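Local coordinates for protein manganese-containing pseudocatalase (Thermus thermophilus, PDB 2V8T) that probably breaks hydrogen peroxide down to water and oxygen as a catalase, using a pair of manganese ions bound in each subunit, at residues A[7-12]-A[73-79]; A[25-29]-A[165-169]; A[34-39]-A[153-158]; A[180-184]-A[215-221]; A[190-195]-A[247-253]. All blocks are in the same frame, centred on the assembly; numbering follows the deposited sequence. Where two conformers were deposited one is given.

Interaction 1. Residues A[7-12]-A[73-79]. With MN (manganese (II) ion), chain C.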
# COMPACT_ATOMS: atom_id res chain seq x y z
N ARG A 7 -22.77 9.19 -24.21
CA ARG A 7 -22.33 8.44 -25.38
C ARG A 7 -20.91 7.93 -25.11
O ARG A 7 -20.09 8.70 -24.61
CB ARG A 7 -22.26 9.31 -26.64
CG ARG A 7 -23.60 9.85 -27.11
CD ARG A 7 -24.44 8.82 -27.85
NE ARG A 7 -23.91 8.61 -29.21
CZ ARG A 7 -24.49 7.81 -30.11
NH1 ARG A 7 -25.53 7.07 -29.81
NH2 ARG A 7 -24.00 7.76 -31.34
N LEU A 8 -20.63 6.71 -25.52
CA LEU A 8 -19.25 6.23 -25.56
C LEU A 8 -18.55 6.80 -26.76
O LEU A 8 -19.18 7.12 -27.78
CB LEU A 8 -19.20 4.72 -25.64
CG LEU A 8 -19.79 3.99 -24.43
CD1 LEU A 8 -19.73 2.48 -24.66
CD2 LEU A 8 -19.08 4.39 -23.14
N GLN A 9 -17.21 6.86 -26.74
CA GLN A 9 -16.49 7.45 -27.86
C GLN A 9 -16.61 6.63 -29.12
O GLN A 9 -16.45 7.17 -30.23
CB GLN A 9 -15.01 7.72 -27.46
CG GLN A 9 -14.33 8.66 -28.40
CD GLN A 9 -12.97 9.16 -27.91
OE1 GLN A 9 -12.69 9.13 -26.73
NE2 GLN A 9 -12.15 9.61 -28.80
N ILE A 10 -16.84 5.31 -29.02
CA ILE A 10 -17.23 4.43 -30.12
C ILE A 10 -18.34 3.53 -29.61
O ILE A 10 -18.44 3.28 -28.41
CB ILE A 10 -16.10 3.54 -30.67
CG1 ILE A 10 -15.45 2.70 -29.60
CG2 ILE A 10 -15.09 4.36 -31.50
CD1 ILE A 10 -14.63 1.56 -30.08
N GLU A 11 -19.10 2.97 -30.54
CA GLU A 11 -19.99 1.88 -30.20
C GLU A 11 -19.16 0.62 -29.91
O GLU A 11 -18.09 0.42 -30.48
CB GLU A 11 -21.13 1.60 -31.10
CG GLU A 11 -20.72 0.75 -32.23
CD GLU A 11 -20.12 1.41 -33.38
OE1 GLU A 11 -19.72 2.58 -33.22
OE2 GLU A 11 -20.07 0.83 -34.49
N LEU A 12 -19.70 -0.23 -29.04
CA LEU A 12 -19.10 -1.53 -28.74
C LEU A 12 -20.05 -2.66 -29.12
O LEU A 12 -21.26 -2.53 -28.99
CB LEU A 12 -18.79 -1.63 -27.26
CG LEU A 12 -17.70 -0.69 -26.73
CD1 LEU A 12 -17.62 -0.81 -25.21
CD2 LEU A 12 -16.38 -0.98 -27.39
N HIS A 73 -12.06 7.77 -22.13
CA HIS A 73 -11.37 6.49 -22.23
C HIS A 73 -11.54 5.64 -20.98
O HIS A 73 -11.71 4.43 -21.11
CB HIS A 73 -9.91 6.67 -22.58
CG HIS A 73 -9.69 7.28 -23.90
ND1 HIS A 73 -8.41 7.40 -24.43
CD2 HIS A 73 -10.58 7.78 -24.81
CE1 HIS A 73 -8.57 8.00 -25.61
NE2 HIS A 73 -9.87 8.24 -25.87
N ILE A 74 -11.50 6.22 -19.77
CA ILE A 74 -11.84 5.39 -18.62
C ILE A 74 -13.25 4.85 -18.78
O ILE A 74 -13.55 3.71 -18.44
CB ILE A 74 -11.60 6.05 -17.23
CG1 ILE A 74 -12.44 7.27 -16.95
CG2 ILE A 74 -10.12 6.33 -17.03
CD1 ILE A 74 -12.51 7.63 -15.44
N GLU A 75 -14.16 5.69 -19.31
CA GLU A 75 -15.55 5.27 -19.55
C GLU A 75 -15.60 4.09 -20.52
O GLU A 75 -16.32 3.12 -20.31
CB GLU A 75 -16.32 6.50 -20.07
CG GLU A 75 -17.77 6.22 -20.29
CD GLU A 75 -18.54 7.38 -20.93
OE1 GLU A 75 -17.86 8.30 -21.52
OE2 GLU A 75 -19.78 7.34 -20.86
N LEU A 76 -14.85 4.21 -21.63
CA LEU A 76 -14.88 3.17 -22.67
C LEU A 76 -14.30 1.84 -22.16
O LEU A 76 -14.82 0.77 -22.45
CB LEU A 76 -14.14 3.67 -23.89
CG LEU A 76 -14.20 2.76 -25.13
CD1 LEU A 76 -15.65 2.73 -25.66
CD2 LEU A 76 -13.26 3.27 -26.19
N VAL A 77 -13.17 1.93 -21.42
CA VAL A 77 -12.58 0.69 -20.90
C VAL A 77 -13.50 0.08 -19.84
O VAL A 77 -13.69 -1.16 -19.84
CB VAL A 77 -11.15 0.94 -20.36
CG1 VAL A 77 -10.58 -0.39 -19.85
CG2 VAL A 77 -10.26 1.48 -21.49
N ALA A 78 -14.10 0.89 -18.96
CA ALA A 78 -15.04 0.35 -18.00
C ALA A 78 -16.20 -0.36 -18.72
O ALA A 78 -16.65 -1.41 -18.29
CB ALA A 78 -15.54 1.43 -17.07
N ALA A 79 -16.71 0.25 -19.80
CA ALA A 79 -17.81 -0.36 -20.57
C ALA A 79 -17.41 -1.70 -21.15
O ALA A 79 -18.24 -2.62 -21.24
CB ALA A 79 -18.30 0.59 -21.66
MN MN C . -6.45 7.00 -23.49
O HOH W 1 -16.48 7.24 -23.91
O HOH W 2 -4.55 7.41 -22.78
O HOH W 3 -5.91 5.43 -24.98
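L76, L8 and Q9, with 90, 65 and 55 Å² buried, carry this contact between the N-terminal segment 7-12 and helix 57-85. L76 is the apolar centre: its CD1 lies 4.1 Å from L8 CB, 3.9 Å from I10 CG1 and 4.1 Å from L12 CD1, so one methyl group serves three residues of the N-terminal segment. L8 CA is 6.1 Å from L76 CA. The L8 side chain reaches further, with CD1 3.8 Å from A79 CB and CD2 3.6 Å from E75 CG. Its backbone pairs with G269, tying strand 7-8 to strand 269-270. Q9 turns toward the helix and brings OE1 to 3.1 Å from H73 NE2, while its NE2 is hydrogen-bonded to Y180 and E69; H73 NE2 also makes a weak hydrogen bond to E69. A water links the Q9 amide (N, 2.9 Å) to the E75 carboxylate (OE1, 3.0 Å), and E75 also meets M1 of the second subunit. H73 ND1 binds manganese at 2.2 Å. The chemistry therefore grades from an aliphatic patch to a polar second shell behind a metal ligand, a setting consistent with a defined imidazole orientation.

Interaction 2. Residues A[25-29]-A[165-169]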
# COMPACT_ATOMS: atom_id res chain seq x y z
N ALA A 25 -7.98 -9.16 -17.38
CA ALA A 25 -6.83 -8.69 -18.14
C ALA A 25 -7.04 -7.21 -18.58
O ALA A 25 -6.16 -6.38 -18.48
CB ALA A 25 -6.59 -9.58 -19.36
N VAL A 26 -8.26 -6.94 -19.08
CA VAL A 26 -8.59 -5.59 -19.53
C VAL A 26 -8.50 -4.58 -18.38
O VAL A 26 -8.22 -3.40 -18.61
CB VAL A 26 -9.95 -5.57 -20.27
CG1 VAL A 26 -10.35 -4.14 -20.63
CG2 VAL A 26 -9.85 -6.42 -21.54
N GLN A 27 -8.70 -5.04 -17.12
CA GLN A 27 -8.47 -4.14 -15.99
C GLN A 27 -7.11 -3.47 -16.02
O GLN A 27 -6.98 -2.35 -15.52
CB GLN A 27 -8.68 -4.87 -14.66
CG GLN A 27 -10.12 -5.12 -14.27
CD GLN A 27 -10.92 -3.95 -13.74
OE1 GLN A 27 -12.15 -4.11 -13.50
NE2 GLN A 27 -10.32 -2.79 -13.53
N ALA A 28 -6.06 -4.14 -16.53
CA ALA A 28 -4.77 -3.46 -16.61
C ALA A 28 -4.85 -2.12 -17.34
O ALA A 28 -4.11 -1.18 -17.04
CB ALA A 28 -3.72 -4.33 -17.32
N LEU A 29 -5.74 -2.07 -18.32
CA LEU A 29 -5.91 -0.91 -19.19
C LEU A 29 -6.80 0.16 -18.56
O LEU A 29 -6.97 1.24 -19.12
CB LEU A 29 -6.49 -1.33 -20.55
CG LEU A 29 -5.75 -2.51 -21.21
CD1 LEU A 29 -6.35 -2.76 -22.58
CD2 LEU A 29 -4.24 -2.26 -21.29
N VAL A 165 -2.44 -6.90 -23.99
CA VAL A 165 -3.76 -7.38 -23.62
C VAL A 165 -4.53 -7.81 -24.87
O VAL A 165 -5.25 -8.81 -24.87
CB VAL A 165 -4.52 -6.33 -22.80
CG1 VAL A 165 -5.98 -6.73 -22.58
CG2 VAL A 165 -3.84 -6.14 -21.44
N TYR A 166 -4.41 -7.06 -25.98
CA TYR A 166 -5.02 -7.45 -27.24
C TYR A 166 -4.65 -8.87 -27.62
O TYR A 166 -5.45 -9.66 -28.11
CB TYR A 166 -4.60 -6.46 -28.34
CG TYR A 166 -5.20 -6.77 -29.68
CD1 TYR A 166 -4.56 -7.62 -30.55
CD2 TYR A 166 -6.38 -6.17 -30.12
CE1 TYR A 166 -5.09 -7.91 -31.79
CE2 TYR A 166 -6.92 -6.43 -31.35
CZ TYR A 166 -6.27 -7.33 -32.18
OH TYR A 166 -6.76 -7.64 -33.45
N GLU A 167 -3.36 -9.20 -27.43
CA GLU A 167 -2.83 -10.51 -27.76
C GLU A 167 -3.28 -11.63 -26.81
O GLU A 167 -3.03 -12.81 -27.11
CB GLU A 167 -1.31 -10.45 -27.82
CG GLU A 167 -0.82 -9.61 -29.00
CD GLU A 167 0.67 -9.62 -29.05
OE1 GLU A 167 1.22 -9.19 -27.95
OE2 GLU A 167 1.33 -9.98 -30.01
N MET A 168 -3.93 -11.27 -25.69
CA MET A 168 -4.47 -12.22 -24.74
C MET A 168 -5.96 -12.49 -24.96
O MET A 168 -6.45 -13.51 -24.46
CB MET A 168 -4.24 -11.68 -23.29
CG MET A 168 -2.79 -11.53 -22.92
SD MET A 168 -2.50 -10.52 -21.40
CE MET A 168 -3.31 -11.57 -20.12
N THR A 169 -6.69 -11.55 -25.54
CA THR A 169 -8.15 -11.54 -25.50
C THR A 169 -8.64 -11.58 -26.95
O THR A 169 -8.39 -10.66 -27.68
CB THR A 169 -8.73 -10.29 -24.73
OG1 THR A 169 -8.26 -9.08 -25.32
CG2 THR A 169 -8.35 -10.36 -23.21
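Both segments are places where a helix gives way to a turn. Residues 25-29 join helix 20-26 to helix 28-31, with short-range bonds from A28 N to A25 O (3.0 Å) and from L29 N to V26 O (2.8 Å). Residues 165-169 leave helix 144-166 of the ferritin-like bundle, and M168 N bonds to V165 O at 2.9 Å. The backbones come closest at A25 and V165, whose CA atoms are 6.4 Å apart. V165, with 82 Å² buried, is the central residue: CG1 meets V26 CG2 at 4.0 Å, and CG2 lies 3.9 Å from L29 CD2 and 3.8 Å from A25 O. Around A25 CB, M168 CE at 3.9 Å and T169 CG2 at 4.3 Å close the far end. I117 of the third subunit packs on V165 and M168, while the L29 side chain is about 6 Å from that of the manganese ligand E36. The side-chain contacts being apolar, the junctions are held by shape and exclusion of water, and the small A25 is consistent with the close approach.

Interaction 3. Residues A[34-39]-A[153-158]. With MN (manganese (II) ion), chain C; MN (manganese (II) ion), chain D.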
# COMPACT_ATOMS: atom_id res chain seq x y z
N PHE A 34 -0.23 1.80 -16.15
CA PHE A 34 -0.27 2.46 -17.45
C PHE A 34 -1.67 2.36 -18.09
O PHE A 34 -1.83 2.44 -19.31
CB PHE A 34 0.82 1.92 -18.38
CG PHE A 34 2.17 2.21 -17.82
CD1 PHE A 34 2.68 3.48 -17.87
CD2 PHE A 34 2.95 1.26 -17.25
CE1 PHE A 34 3.91 3.78 -17.35
CE2 PHE A 34 4.20 1.55 -16.74
CZ PHE A 34 4.68 2.81 -16.77
N GLY A 35 -2.68 2.23 -17.26
CA GLY A 35 -4.05 2.26 -17.72
C GLY A 35 -4.56 3.68 -17.91
O GLY A 35 -3.90 4.69 -17.67
N GLU A 36 -5.81 3.74 -18.34
CA GLU A 36 -6.45 5.01 -18.69
C GLU A 36 -6.63 5.88 -17.47
O GLU A 36 -6.65 7.12 -17.58
CB GLU A 36 -7.78 4.75 -19.40
CG GLU A 36 -7.56 4.17 -20.81
CD GLU A 36 -7.08 5.17 -21.80
OE1 GLU A 36 -7.01 6.38 -21.49
OE2 GLU A 36 -6.71 4.80 -22.96
N MET A 37 -6.80 5.31 -16.27
CA MET A 37 -6.81 6.15 -15.07
C MET A 37 -5.53 6.96 -14.95
O MET A 37 -5.55 8.09 -14.48
CB MET A 37 -7.02 5.34 -13.80
CG MET A 37 -8.37 4.84 -13.57
SD MET A 37 -9.51 6.18 -13.02
CE MET A 37 -8.93 6.48 -11.34
N SER A 38 -4.40 6.34 -15.28
CA SER A 38 -3.13 7.02 -15.17
C SER A 38 -2.97 8.12 -16.19
O SER A 38 -2.53 9.22 -15.83
CB SER A 38 -1.97 6.05 -15.26
OG SER A 38 -1.98 5.26 -14.09
N THR A 39 -3.26 7.87 -17.45
CA THR A 39 -3.14 8.97 -18.43
C THR A 39 -4.11 10.09 -18.09
O THR A 39 -3.73 11.26 -18.04
CB THR A 39 -3.25 8.44 -19.85
OG1 THR A 39 -4.46 7.71 -19.92
CG2 THR A 39 -2.06 7.57 -20.21
N PHE A 153 6.46 9.16 -22.98
CA PHE A 153 6.73 7.80 -22.46
C PHE A 153 5.44 7.11 -22.02
O PHE A 153 5.19 5.96 -22.34
CB PHE A 153 7.74 7.89 -21.31
CG PHE A 153 7.81 6.61 -20.54
CD1 PHE A 153 8.38 5.46 -21.09
CD2 PHE A 153 7.23 6.50 -19.29
CE1 PHE A 153 8.32 4.25 -20.43
CE2 PHE A 153 7.24 5.26 -18.62
CZ PHE A 153 7.78 4.14 -19.23
N LEU A 154 4.60 7.84 -21.25
CA LEU A 154 3.38 7.25 -20.69
C LEU A 154 2.52 6.70 -21.82
O LEU A 154 1.95 5.61 -21.72
CB LEU A 154 2.55 8.25 -19.92
CG LEU A 154 1.82 7.89 -18.64
CD1 LEU A 154 0.78 9.04 -18.33
CD2 LEU A 154 1.38 6.44 -18.53
N GLU A 155 2.34 7.47 -22.91
CA GLU A 155 1.52 7.01 -23.98
C GLU A 155 2.05 5.76 -24.65
O GLU A 155 1.28 4.87 -25.01
CB GLU A 155 1.25 8.11 -25.04
CG GLU A 155 0.36 9.23 -24.52
CD GLU A 155 -1.12 8.89 -24.39
OE1 GLU A 155 -1.65 8.02 -25.12
OE2 GLU A 155 -1.84 9.60 -23.62
N VAL A 156 3.37 5.68 -24.88
CA VAL A 156 3.90 4.48 -25.54
C VAL A 156 3.96 3.27 -24.58
O VAL A 156 3.81 2.13 -25.04
CB VAL A 156 5.20 4.75 -26.30
CG1 VAL A 156 4.94 5.71 -27.45
CG2 VAL A 156 6.34 5.24 -25.42
N ALA A 157 4.15 3.50 -23.29
CA ALA A 157 4.05 2.41 -22.31
C ALA A 157 2.59 1.89 -22.27
O ALA A 157 2.34 0.68 -22.29
CB ALA A 157 4.51 2.89 -20.95
N ALA A 158 1.64 2.82 -22.23
CA ALA A 158 0.22 2.44 -22.26
C ALA A 158 -0.10 1.67 -23.53
O ALA A 158 -0.85 0.69 -23.51
CB ALA A 158 -0.66 3.68 -22.13
MN MN C . -6.45 7.00 -23.49
MN MN D . -3.79 8.80 -24.27
O HOH W 4 -3.06 1.12 -21.53
O HOH W 2 -4.55 7.41 -22.78
O HOH W 3 -5.91 5.43 -24.98
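A methyl group seated on an aromatic face marks this contact: A157 CB stands 3.8 Å from the centroid of the F34 ring, 19° off its normal, a CH-pi interaction. F34 buries 105 Å² here. Its CD1 meets L154 CD2 at the ring edge, 3.3 Å away, and its CE1 lies 3.9 Å from F153 CE2, while F34 O approaches A158 CB at 3.3 Å. A water donates to F34 O (2.9 Å) and A158 O (3.0 Å), bridging the backbones. T39 CG2 packs on L154 CD1 at 3.7 Å. Helices 36-49 and 144-166 belong to the four-helix bundle of the ferritin-like fold, and each supplies a carboxylate. E36 OE1 and OE2 bind one manganese at 2.2 and 2.3 Å; E155 OE1 and OE2 bind the other at 2.4 and 2.2 Å, OE2 also hydrogen-bonding to Y43. Water 2 bridges the ions, and E70, H73 and H188 complete the protein ligands. The chelating carboxylates, one to each ion, thus lie beside an apolar contact with a few ordered waters.

Interaction 4. Residues A[180-184]-A[215-221]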
# COMPACT_ATOMS: atom_id res chain seq x y z
N TYR A 180 -9.32 0.90 -31.22
CA TYR A 180 -9.63 2.34 -31.21
C TYR A 180 -8.62 3.10 -30.36
O TYR A 180 -8.08 4.15 -30.77
CB TYR A 180 -11.07 2.58 -30.74
CG TYR A 180 -11.46 4.02 -30.81
CD1 TYR A 180 -11.64 4.64 -32.04
CD2 TYR A 180 -11.63 4.80 -29.69
CE1 TYR A 180 -12.00 5.97 -32.16
CE2 TYR A 180 -11.98 6.18 -29.83
CZ TYR A 180 -12.18 6.72 -31.08
OH TYR A 180 -12.50 8.08 -31.17
N LEU A 181 -8.36 2.60 -29.15
CA LEU A 181 -7.46 3.31 -28.25
C LEU A 181 -6.00 3.21 -28.65
O LEU A 181 -5.21 4.09 -28.26
CB LEU A 181 -7.72 2.91 -26.81
CG LEU A 181 -9.12 3.30 -26.27
CD1 LEU A 181 -9.22 3.02 -24.78
CD2 LEU A 181 -9.47 4.78 -26.55
N LEU A 182 -5.63 2.21 -29.44
CA LEU A 182 -4.28 2.23 -30.05
C LEU A 182 -4.16 3.43 -30.99
O LEU A 182 -3.12 4.11 -31.05
CB LEU A 182 -4.02 0.95 -30.83
CG LEU A 182 -3.76 -0.28 -29.98
CD1 LEU A 182 -3.78 -1.52 -30.86
CD2 LEU A 182 -2.44 -0.15 -29.19
N VAL A 183 -5.22 3.70 -31.76
CA VAL A 183 -5.19 4.85 -32.67
C VAL A 183 -5.18 6.16 -31.88
O VAL A 183 -4.39 7.07 -32.17
CB VAL A 183 -6.34 4.74 -33.68
CG1 VAL A 183 -6.39 6.03 -34.53
CG2 VAL A 183 -6.14 3.50 -34.54
N ARG A 184 -6.05 6.27 -30.86
CA ARG A 184 -6.06 7.50 -30.06
C ARG A 184 -4.74 7.71 -29.34
O ARG A 184 -4.24 8.84 -29.24
CB ARG A 184 -7.22 7.49 -29.07
CG ARG A 184 -8.61 7.35 -29.71
CD ARG A 184 -8.84 8.30 -30.86
NE ARG A 184 -8.65 9.68 -30.43
CZ ARG A 184 -8.31 10.68 -31.24
NH1 ARG A 184 -8.17 10.51 -32.54
NH2 ARG A 184 -8.12 11.88 -30.70
N ASN A 215 0.42 0.08 -36.02
CA ASN A 215 -0.99 -0.13 -35.74
C ASN A 215 -1.71 -0.82 -36.90
O ASN A 215 -2.72 -1.51 -36.68
CB ASN A 215 -1.70 1.18 -35.41
CG ASN A 215 -1.45 1.66 -33.97
OD1 ASN A 215 -1.04 0.93 -33.09
ND2 ASN A 215 -1.87 2.87 -33.75
N SER A 216 -1.21 -0.68 -38.13
CA SER A 216 -1.81 -1.36 -39.28
C SER A 216 -1.81 -2.88 -39.16
O SER A 216 -2.58 -3.54 -39.89
CB SER A 216 -1.09 -0.92 -40.57
OG SER A 216 0.24 -1.33 -40.55
N LYS A 217 -0.99 -3.45 -38.27
CA LYS A 217 -0.96 -4.90 -38.06
C LYS A 217 -2.05 -5.38 -37.12
O LYS A 217 -2.21 -6.60 -36.93
CB LYS A 217 0.40 -5.31 -37.49
CG LYS A 217 1.54 -4.98 -38.40
CD LYS A 217 1.40 -5.50 -39.83
CE LYS A 217 2.45 -4.89 -40.79
NZ LYS A 217 2.21 -5.30 -42.22
N ILE A 218 -2.82 -4.46 -36.55
CA ILE A 218 -3.89 -4.80 -35.65
C ILE A 218 -5.19 -4.48 -36.44
O ILE A 218 -5.46 -3.32 -36.70
CB ILE A 218 -3.82 -3.94 -34.38
CG1 ILE A 218 -2.45 -4.09 -33.67
CG2 ILE A 218 -5.01 -4.28 -33.47
CD1 ILE A 218 -2.10 -5.53 -33.29
N PRO A 219 -5.96 -5.49 -36.85
CA PRO A 219 -7.04 -5.22 -37.82
C PRO A 219 -8.04 -4.13 -37.39
O PRO A 219 -8.44 -3.30 -38.21
CB PRO A 219 -7.70 -6.59 -37.98
CG PRO A 219 -6.69 -7.56 -37.64
CD PRO A 219 -5.73 -6.95 -36.68
N GLU A 220 -8.42 -4.11 -36.12
CA GLU A 220 -9.38 -3.10 -35.70
C GLU A 220 -8.78 -1.71 -35.74
O GLU A 220 -9.45 -0.72 -36.10
CB GLU A 220 -9.91 -3.44 -34.30
CG GLU A 220 -10.75 -4.70 -34.24
CD GLU A 220 -10.00 -6.00 -34.24
OE1 GLU A 220 -8.73 -6.01 -34.13
OE2 GLU A 220 -10.67 -7.05 -34.40
N ALA A 221 -7.48 -1.59 -35.36
CA ALA A 221 -6.82 -0.31 -35.46
C ALA A 221 -6.70 0.15 -36.91
O ALA A 221 -6.89 1.32 -37.22
CB ALA A 221 -5.43 -0.35 -34.82
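N215 opens the second segment, in a short 3-10 turn, and makes its polar contact: ND2 donates a weak hydrogen bond to L182 O (3.2 Å, 146° at the hydrogen). The same amide packs on the leucine, OD1 lying 3.7 Å from L182 CB, while OD1 accepts from R159 of helix 144-166. The turn closes with I218 N bonded to N215 O at 3.0 Å. I218 then occupies the N-cap position before helix 219-226; its CG2 sits 4.0 Å from L182 CD1, and its side chain also touches Y166. Further on, A221 faces helix 172-200, with CB 3.9 Å from V183 CG2 and 4.4 Å from L182 CB, and with A221 O 3.5 Å from that valine methyl. L182, burying 72 Å², is thus met by three residues spaced along the segment. This joins the start of helix 219-226 to the first half of helix 172-200, the last long helix of the bundle. Aliphatic packing at L182 and V183 is joined by the N215 amide, whose weak bond is the one polar link between the segments.

Interaction 5. Residues A[190-195]-A[247-253]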
# COMPACT_ATOMS: atom_id res chain seq x y z
N ALA A 190 1.95 11.25 -30.66
CA ALA A 190 2.39 12.18 -31.72
C ALA A 190 2.27 13.62 -31.25
O ALA A 190 3.14 14.45 -31.57
CB ALA A 190 1.54 11.94 -32.99
N ALA A 191 1.19 13.96 -30.54
CA ALA A 191 0.96 15.32 -30.12
C ALA A 191 2.02 15.75 -29.09
O ALA A 191 2.59 16.84 -29.18
CB ALA A 191 -0.45 15.49 -29.55
N TYR A 192 2.27 14.89 -28.10
CA TYR A 192 3.32 15.20 -27.14
C TYR A 192 4.70 15.23 -27.79
O TYR A 192 5.55 16.06 -27.42
CB TYR A 192 3.28 14.23 -25.95
CG TYR A 192 2.02 14.38 -25.11
CD1 TYR A 192 1.53 15.62 -24.74
CD2 TYR A 192 1.31 13.26 -24.68
CE1 TYR A 192 0.40 15.74 -23.93
CE2 TYR A 192 0.18 13.38 -23.89
CZ TYR A 192 -0.28 14.62 -23.50
OH TYR A 192 -1.40 14.81 -22.74
N GLY A 193 4.91 14.37 -28.78
CA GLY A 193 6.16 14.40 -29.51
C GLY A 193 6.34 15.72 -30.29
O GLY A 193 7.43 16.31 -30.28
N LYS A 194 5.27 16.17 -30.95
CA LYS A 194 5.30 17.48 -31.63
C LYS A 194 5.52 18.61 -30.65
O LYS A 194 6.25 19.56 -30.95
CB LYS A 194 4.00 17.66 -32.44
CG LYS A 194 3.94 16.79 -33.69
CD LYS A 194 2.57 16.87 -34.38
CE LYS A 194 2.42 15.96 -35.57
NZ LYS A 194 3.23 16.45 -36.73
N ALA A 195 4.90 18.54 -29.47
CA ALA A 195 5.12 19.57 -28.48
C ALA A 195 6.60 19.61 -28.05
O ALA A 195 7.21 20.67 -27.96
CB ALA A 195 4.23 19.32 -27.27
N ILE A 247 0.24 23.29 -32.42
CA ILE A 247 1.11 22.13 -32.21
C ILE A 247 0.64 20.97 -33.05
O ILE A 247 1.45 20.23 -33.63
CB ILE A 247 1.16 21.75 -30.70
CG1 ILE A 247 1.77 22.87 -29.87
CG2 ILE A 247 1.91 20.43 -30.52
CD1 ILE A 247 1.54 22.70 -28.36
N TRP A 248 -0.68 20.71 -33.06
CA TRP A 248 -1.26 19.60 -33.81
C TRP A 248 -1.44 20.00 -35.28
O TRP A 248 -2.50 20.50 -35.69
CB TRP A 248 -2.57 19.11 -33.19
CG TRP A 248 -3.07 17.86 -33.80
CD1 TRP A 248 -4.19 17.71 -34.58
CD2 TRP A 248 -2.44 16.59 -33.75
NE1 TRP A 248 -4.31 16.41 -34.98
CE2 TRP A 248 -3.25 15.69 -34.49
CE3 TRP A 248 -1.24 16.11 -33.17
CZ2 TRP A 248 -2.89 14.37 -34.69
CZ3 TRP A 248 -0.88 14.79 -33.40
CH2 TRP A 248 -1.70 13.92 -34.14
N LYS A 249 -0.35 19.86 -36.01
CA LYS A 249 -0.23 20.23 -37.41
C LYS A 249 0.89 19.41 -37.99
O LYS A 249 1.67 18.77 -37.27
CB LYS A 249 0.05 21.74 -37.57
CG LYS A 249 1.37 22.17 -37.03
CD LYS A 249 1.66 23.63 -37.23
CE LYS A 249 3.12 24.02 -36.88
NZ LYS A 249 3.67 23.68 -35.45
N GLY A 250 1.03 19.44 -39.31
CA GLY A 250 2.05 18.67 -39.96
C GLY A 250 1.72 17.21 -40.06
O GLY A 250 0.59 16.76 -40.00
N ALA A 251 2.77 16.41 -40.24
CA ALA A 251 2.60 15.04 -40.67
C ALA A 251 2.22 14.12 -39.54
O ALA A 251 2.75 14.19 -38.42
CB ALA A 251 3.93 14.53 -41.28
N SER A 252 1.36 13.16 -39.86
CA SER A 252 1.07 12.04 -38.96
C SER A 252 2.25 11.08 -38.97
O SER A 252 2.71 10.68 -40.07
CB SER A 252 -0.13 11.28 -39.49
OG SER A 252 -0.31 10.05 -38.79
N PRO A 253 2.69 10.56 -37.83
CA PRO A 253 3.69 9.46 -37.85
C PRO A 253 3.19 8.21 -38.55
O PRO A 253 4.00 7.41 -39.04
CB PRO A 253 3.97 9.24 -36.35
CG PRO A 253 3.61 10.53 -35.71
CD PRO A 253 2.42 11.03 -36.45
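K194 NZ donates two hydrogen bonds to backbone carbonyls of the loop, to K249 O at 2.8 Å and to A251 O at 2.9 Å. Between these acceptors lies G250, whose phi of 77° favours glycine and whose ideal CB would stand only 3.5 Å from K194 NZ; the loop can therefore curl round the ammonium group. The lysine buries 107 Å² in all, and its CD also lies 3.6 Å from I247 O. Just before, W248 is the centre of an inverse gamma turn, with a weak bond from K249 N to I247 O (3.0 Å). Through this turn the connection between the parallel strands 232-235 and 260-263 is laid against helix 172-200, the bundle helix that carries the manganese ligand H188. The indole NE1 is hydrogen-bonded to R231, which leaves the six-membered ring to meet the helix: CZ3 is 3.8 Å from A190 CB, at the ring edge, and CE3 is 3.8 Å from A191 CB. I247 CG2 packs 4.1 Å from A195 CB, and at the other end P253 CD rests 3.7 Å from A190 CB.

Interactions 1 and 3 meet at the metal centre: their centres are 17 Å apart, both reach the same manganese, and waters 2 and 3 belong to both, with H73 CB 3.1 Å from E36 OE1. Interaction 2 is coupled to interaction 3 by the probable bond E36 N to L29 O (2.9 Å), and to interaction 4 by Y166 OH to E220 OE1 (2.6 Å). Interaction 4 returns to interaction 1 through Q9 NE2 and Y180 OH, 2.8 Å apart, with H73 CE1 3.5 Å from L181 CD2. Interaction 5 shares helix 172-200 with interaction 4 without touching it, about 7 Å away at the nearest atoms, but adjoins interaction 3 where Y192 CD2 lies 4.1 Å from E155 CG.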